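Catechol 2,3-dioxygenase (Pseudomonas sp. KL28, PDB 3HPY) probably cleaves catechol with molecular oxygen at an iron centre, opening the aromatic ring to 2-hydroxy-6-oxohexa-2,4-dienoate in aromatic hydrocarbon breakdown. Local coordinates at residues Glu21-Tyr26 with Leu32-Arg37; Val241-Thr246 with Gly292-Gln297. All blocks are in the same frame, centred on the assembly; numbering follows the deposited sequence.

Contact 1: residues Glu21-Tyr26 with Leu32-Arg37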
loop_
_atom_site.group_PDB
_atom_site.type_symbol
_atom_site.label_atom_id
_atom_site.label_comp_id
_atom_site.label_asym_id
_atom_site.label_seq_id
_atom_site.Cartn_x
_atom_site.Cartn_y
_atom_site.Cartn_z
ATOM N N GLU C 21 -16.236 13.644 26.195
ATOM C CA GLU C 21 -15.087 13.598 25.325
ATOM C C GLU C 21 -14.811 12.169 24.856
ATOM O O GLU C 21 -14.125 11.961 23.857
ATOM C CB GLU C 21 -13.869 14.300 25.973
ATOM C CG GLU C 21 -13.242 13.692 27.206
ATOM C CD GLU C 21 -12.198 14.627 27.839
ATOM O OE1 GLU C 21 -11.403 15.247 27.099
ATOM O OE2 GLU C 21 -12.165 14.734 29.082
ATOM N N GLY C 22 -15.387 11.189 25.553
ATOM C CA GLY C 22 -15.233 9.805 25.145
ATOM C C GLY C 22 -16.122 9.585 23.927
ATOM O O GLY C 22 -15.754 8.870 22.995
ATOM N N ILE C 23 -17.299 10.210 23.932
ATOM C CA ILE C 23 -18.242 10.100 22.818
ATOM C C ILE C 23 -17.612 10.689 21.556
ATOM O O ILE C 23 -17.565 10.044 20.507
ATOM C CB ILE C 23 -19.562 10.864 23.115
ATOM C CG1 ILE C 23 -20.315 10.185 24.266
ATOM C CG2 ILE C 23 -20.446 10.906 21.871
ATOM C CD1 ILE C 23 -21.662 10.828 24.587
ATOM N N HIS C 24 -17.132 11.923 21.679
ATOM C CA HIS C 24 -16.485 12.639 20.584
ATOM C C HIS C 24 -15.302 11.861 20.034
ATOM O O HIS C 24 -15.172 11.679 18.821
ATOM C CB HIS C 24 -15.992 14.003 21.076
ATOM C CG HIS C 24 -15.058 14.685 20.126
ATOM N ND1 HIS C 24 -15.492 15.330 18.987
ATOM C CD2 HIS C 24 -13.705 14.787 20.125
ATOM C CE1 HIS C 24 -14.448 15.802 18.327
ATOM N NE2 HIS C 24 -13.353 15.485 18.996
ATOM N N PHE C 25 -14.435 11.407 20.933
ATOM C CA PHE C 25 -13.255 10.671 20.517
ATOM C C PHE C 25 -13.566 9.398 19.728
ATOM O O PHE C 25 -13.147 9.255 18.580
ATOM C CB PHE C 25 -12.381 10.332 21.729
ATOM C CG PHE C 25 -11.196 9.475 21.394
ATOM C CD1 PHE C 25 -11.270 8.093 21.503
ATOM C CD2 PHE C 25 -10.014 10.049 20.933
ATOM C CE1 PHE C 25 -10.192 7.290 21.159
ATOM C CE2 PHE C 25 -8.925 9.253 20.582
ATOM C CZ PHE C 25 -9.014 7.875 20.695
ATOM N N TYR C 26 -14.306 8.481 20.339
ATOM C CA TYR C 26 -14.635 7.225 19.682
ATOM C C TYR C 26 -15.523 7.359 18.456
ATOM O O TYR C 26 -15.600 6.443 17.646
ATOM C CB TYR C 26 -15.280 6.259 20.682
ATOM C CG TYR C 26 -14.279 5.612 21.612
ATOM C CD1 TYR C 26 -13.331 4.707 21.124
ATOM C CD2 TYR C 26 -14.253 5.926 22.969
ATOM C CE1 TYR C 26 -12.380 4.130 21.967
ATOM C CE2 TYR C 26 -13.303 5.351 23.825
ATOM C CZ TYR C 26 -12.373 4.456 23.313
ATOM O OH TYR C 26 -11.442 3.868 24.144
ATOM N N LEU C 32 -15.973 5.169 15.141
ATOM C CA LEU C 32 -16.988 4.162 15.442
ATOM C C LEU C 32 -18.352 4.797 15.208
ATOM O O LEU C 32 -18.506 6.021 15.312
ATOM C CB LEU C 32 -16.909 3.708 16.902
ATOM C CG LEU C 32 -15.965 2.555 17.255
ATOM C CD1 LEU C 32 -14.667 2.682 16.511
ATOM C CD2 LEU C 32 -15.737 2.525 18.748
ATOM N N VAL C 33 -19.335 3.956 14.902
ATOM C CA VAL C 33 -20.705 4.384 14.655
ATOM C C VAL C 33 -21.518 4.252 15.952
ATOM O O VAL C 33 -21.664 3.154 16.479
ATOM C CB VAL C 33 -21.341 3.502 13.540
ATOM C CG1 VAL C 33 -22.782 3.910 13.288
ATOM C CG2 VAL C 33 -20.517 3.629 12.251
ATOM N N GLU C 34 -22.027 5.371 16.470
ATOM C CA GLU C 34 -22.819 5.362 17.707
ATOM C C GLU C 34 -24.112 4.646 17.400
ATOM O O GLU C 34 -24.700 4.867 16.352
ATOM C CB GLU C 34 -23.132 6.782 18.167
ATOM C CG GLU C 34 -23.873 6.820 19.493
ATOM C CD GLU C 34 -24.051 8.225 20.030
ATOM O OE1 GLU C 34 -23.072 9.001 20.006
ATOM O OE2 GLU C 34 -25.170 8.542 20.491
ATOM N N THR C 35 -24.606 3.823 18.302
ATOM C CA THR C 35 -25.792 3.110 17.905
ATOM C C THR C 35 -26.966 3.120 18.877
ATOM O O THR C 35 -28.045 2.596 18.581
ATOM C CB THR C 35 -25.364 1.693 17.533
ATOM O OG1 THR C 35 -26.512 0.893 17.252
ATOM C CG2 THR C 35 -24.536 1.091 18.651
ATOM N N GLY C 36 -26.751 3.755 20.019
ATOM C CA GLY C 36 -27.783 3.855 21.026
ATOM C C GLY C 36 -27.218 4.270 22.368
ATOM O O GLY C 36 -26.031 4.093 22.642
ATOM N N ARG C 37 -28.078 4.833 23.207
ATOM C CA ARG C 37 -27.689 5.266 24.541
ATOM C C ARG C 37 -28.844 4.887 25.460
ATOM O O ARG C 37 -29.946 5.421 25.323
ATOM C CB ARG C 37 -27.466 6.782 24.548
ATOM C CG ARG C 37 -26.564 7.265 23.416
ATOM C CD ARG C 37 -26.502 8.780 23.326
ATOM N NE ARG C 37 -25.687 9.364 24.386
ATOM C CZ ARG C 37 -25.394 10.657 24.473
ATOM N NH1 ARG C 37 -25.850 11.505 23.563
ATOM N NH2 ARG C 37 -24.641 11.104 25.471
#
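Y26 and L32 meet where helix 19-29 gives way to strand 33-37, the alpha-to-beta step of the first beta-alpha-beta-beta-beta module of the vicinal oxygen chelate fold. The tight half of the contact is here, among buried residues. L32 N donates to Y26 O at 2.8 Å, with an N-H...O angle of 151°, and the donor lies in the carbonyl plane. L32 CB crowds the same oxygen, 3.1 Å from Y26 O, so that backbone and side chain of L32 both close on the helix carbonyl. Both side chains have CG anti to the carbonyl carbon, and they run side by side in the same direction. Methyl CD2 of L32 thereby comes alongside the tyrosine, 4.0 Å from Y26 CD1, in an oblique approach. F25 CD1 lies over the centre of the Y26 ring, 3.8 Å above its plane, while Y26 OH is anchored by hydrogen bonds to Y56 OH and D260 OD2. The phenol is therefore held at its tip as well as packed on its ring.

Toward solvent the contact thins to I23 against two charged side chains. E34 has CG anti to the backbone N (chi1 -176°) and an extended chain, which carries its carboxylate as far as I23, where OE1 is 3.7 Å from I23 CG2; the same oxygen forms a long, weak ion pair with R27. R37 is exposed and bent at chi3, and comes from the direction opposite to I23. The 3.1 Å between I23 CD1 and R37 NH2 is short enough to leave the exact placement doubtful. The CD1 methyl of I23 lies over one face of the guanidinium, with I23 CD1 3.7 Å from R37 CZ.

Contact 2: residues Val241-Thr246 with Gly292-Gln297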
loop_
_atom_site.group_PDB
_atom_site.type_symbol
_atom_site.label_atom_id
_atom_site.label_comp_id
_atom_site.label_asym_id
_atom_site.label_seq_id
_atom_site.Cartn_x
_atom_site.Cartn_y
_atom_site.Cartn_z
ATOM N N VAL C 241 0.157 8.743 21.451
ATOM C CA VAL C 241 0.496 7.466 20.854
ATOM C C VAL C 241 1.573 6.781 21.680
ATOM O O VAL C 241 2.580 7.393 22.026
ATOM C CB VAL C 241 1.024 7.657 19.416
ATOM C CG1 VAL C 241 1.416 6.325 18.828
ATOM C CG2 VAL C 241 -0.035 8.336 18.553
ATOM N N ASP C 242 1.346 5.507 21.990
ATOM C CA ASP C 242 2.275 4.703 22.778
ATOM C C ASP C 242 3.447 4.223 21.912
ATOM O O ASP C 242 4.597 4.590 22.139
ATOM C CB ASP C 242 1.518 3.510 23.367
ATOM C CG ASP C 242 2.362 2.690 24.315
ATOM O OD1 ASP C 242 3.515 3.084 24.588
ATOM O OD2 ASP C 242 1.866 1.649 24.789
ATOM N N ILE C 243 3.153 3.394 20.919
ATOM C CA ILE C 243 4.185 2.904 20.016
ATOM C C ILE C 243 3.719 3.234 18.593
ATOM O O ILE C 243 2.644 2.810 18.172
ATOM C CB ILE C 243 4.410 1.373 20.185
ATOM C CG1 ILE C 243 5.587 0.915 19.319
ATOM C CG2 ILE C 243 3.159 0.601 19.794
ATOM C CD1 ILE C 243 6.909 1.548 19.700
ATOM N N GLY C 244 4.525 4.023 17.881
ATOM C CA GLY C 244 4.197 4.446 16.523
ATOM C C GLY C 244 3.909 3.311 15.567
ATOM O O GLY C 244 3.900 2.151 15.988
ATOM N N PRO C 245 3.668 3.603 14.274
ATOM C CA PRO C 245 3.384 2.548 13.295
ATOM C C PRO C 245 4.534 1.555 13.155
ATOM O O PRO C 245 5.670 1.941 12.873
ATOM C CB PRO C 245 3.127 3.333 12.008
ATOM C CG PRO C 245 3.959 4.539 12.180
ATOM C CD PRO C 245 3.722 4.918 13.615
ATOM N N THR C 246 4.240 0.275 13.362
ATOM C CA THR C 246 5.272 -0.747 13.247
ATOM C C THR C 246 4.687 -2.155 13.144
ATOM O O THR C 246 3.479 -2.325 13.008
ATOM C CB THR C 246 6.252 -0.659 14.453
ATOM O OG1 THR C 246 7.292 -1.634 14.304
ATOM C CG2 THR C 246 5.516 -0.872 15.770
ATOM N N GLY C 292 9.611 -9.536 19.380
ATOM C CA GLY C 292 8.253 -10.049 19.286
ATOM C C GLY C 292 7.221 -8.950 19.472
ATOM O O GLY C 292 6.106 -9.020 18.948
ATOM N N LEU C 293 7.622 -7.942 20.241
ATOM C CA LEU C 293 6.836 -6.751 20.550
ATOM C C LEU C 293 7.016 -5.832 19.308
ATOM O O LEU C 293 6.055 -5.610 18.570
ATOM C CB LEU C 293 7.405 -6.124 21.838
ATOM C CG LEU C 293 6.667 -5.198 22.808
ATOM C CD1 LEU C 293 6.180 -3.997 22.042
ATOM C CD2 LEU C 293 5.510 -5.922 23.507
ATOM N N ASP C 294 8.228 -5.313 19.076
ATOM C CA ASP C 294 8.503 -4.487 17.883
ATOM C C ASP C 294 9.378 -5.360 17.040
ATOM O O ASP C 294 10.402 -5.858 17.495
ATOM C CB ASP C 294 9.317 -3.207 18.172
ATOM C CG ASP C 294 9.082 -2.079 17.126
ATOM O OD1 ASP C 294 9.289 -2.257 15.899
ATOM O OD2 ASP C 294 8.693 -0.978 17.567
ATOM N N TYR C 295 8.989 -5.562 15.803
ATOM C CA TYR C 295 9.843 -6.362 14.999
ATOM C C TYR C 295 10.916 -5.512 14.294
ATOM O O TYR C 295 12.105 -5.739 14.520
ATOM C CB TYR C 295 9.032 -7.167 14.017
ATOM C CG TYR C 295 9.918 -8.114 13.301
ATOM C CD1 TYR C 295 10.452 -9.232 13.946
ATOM C CD2 TYR C 295 10.244 -7.885 11.984
ATOM C CE1 TYR C 295 11.291 -10.103 13.273
ATOM C CE2 TYR C 295 11.076 -8.736 11.300
ATOM C CZ TYR C 295 11.590 -9.847 11.939
ATOM O OH TYR C 295 12.349 -10.722 11.211
ATOM N N PRO C 296 10.533 -4.500 13.474
ATOM C CA PRO C 296 11.684 -3.792 12.877
ATOM C C PRO C 296 12.744 -3.405 13.897
ATOM O O PRO C 296 13.937 -3.726 13.756
ATOM C CB PRO C 296 11.062 -2.574 12.184
ATOM C CG PRO C 296 9.724 -2.407 12.780
ATOM C CD PRO C 296 9.261 -3.788 13.225
ATOM N N GLN C 297 12.279 -2.690 14.910
ATOM C CA GLN C 297 13.101 -2.274 16.019
ATOM C C GLN C 297 13.195 -3.552 16.860
ATOM O O GLN C 297 14.126 -4.372 16.648
ATOM C CB GLN C 297 12.373 -1.177 16.820
ATOM C CG GLN C 297 12.188 0.158 16.068
ATOM C CD GLN C 297 11.740 1.304 16.965
ATOM O OE1 GLN C 297 12.062 1.334 18.151
ATOM N NE2 GLN C 297 11.013 2.262 16.394
#
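T246 and D294 meet through a short hydroxyl-to-carboxylate hydrogen bond, with T246 OG1 donating to D294 OD1 at 2.6 Å. The threonine turns OG1 anti to its own N (chi1 -178°), which carries the hydroxyl across to the aspartate and leaves CG2 in the crowded position between N and the carbonyl carbon. That methyl still touches the carboxylate, lying 3.7 Å from D294 OD2. The hydroxyl approaches OD1 from 46° out of the carboxylate plane. From the opposite face, 55° out, comes Q297 N at 3.2 Å from D294 OD1. This second bond makes an Asx motif at the first residue beyond helix 289-293, and D294 OD1 thus bridges strand 246-247 and the turn that follows the helix. The P296 ring edges up to that hydroxyl; the 3.0 Å between P296 CG and T246 OG1 is too short to rely on in detail. Further back, D242 and I243 both face Y257 in a classic beta bulge. I243 points its CG1 branch at the aspartate, and the I243 CD1 methyl stops 3.8 Å from D294 OD2. Y295 O accepts a hydrogen bond from S235 OG of a neighbouring subunit, which places this turn at a subunit interface.

Contact 1 comes first along the chain, at one outer edge of the N-terminal eight-stranded sheet; contact 2 comes much later and joins strands 241-244 and 246-247 of the C-terminal sheet, which carries the iron ligands H154, H216 and E267, to the end of helix 289-293. The centres of contacts 1 and 2 are 28 Å apart, their nearest atoms about 9 Å. D260, which follows strand 254-259, links them indirectly by bonding to Y26, and F25 of helix 19-29 touches V239, D260 and P261. In contact 2, I243 lies about 7 Å from E267, side chain to side chain. Contact 2 also adjoins two other subunits of the tetramer; no other chain of the assembly touches contact 1.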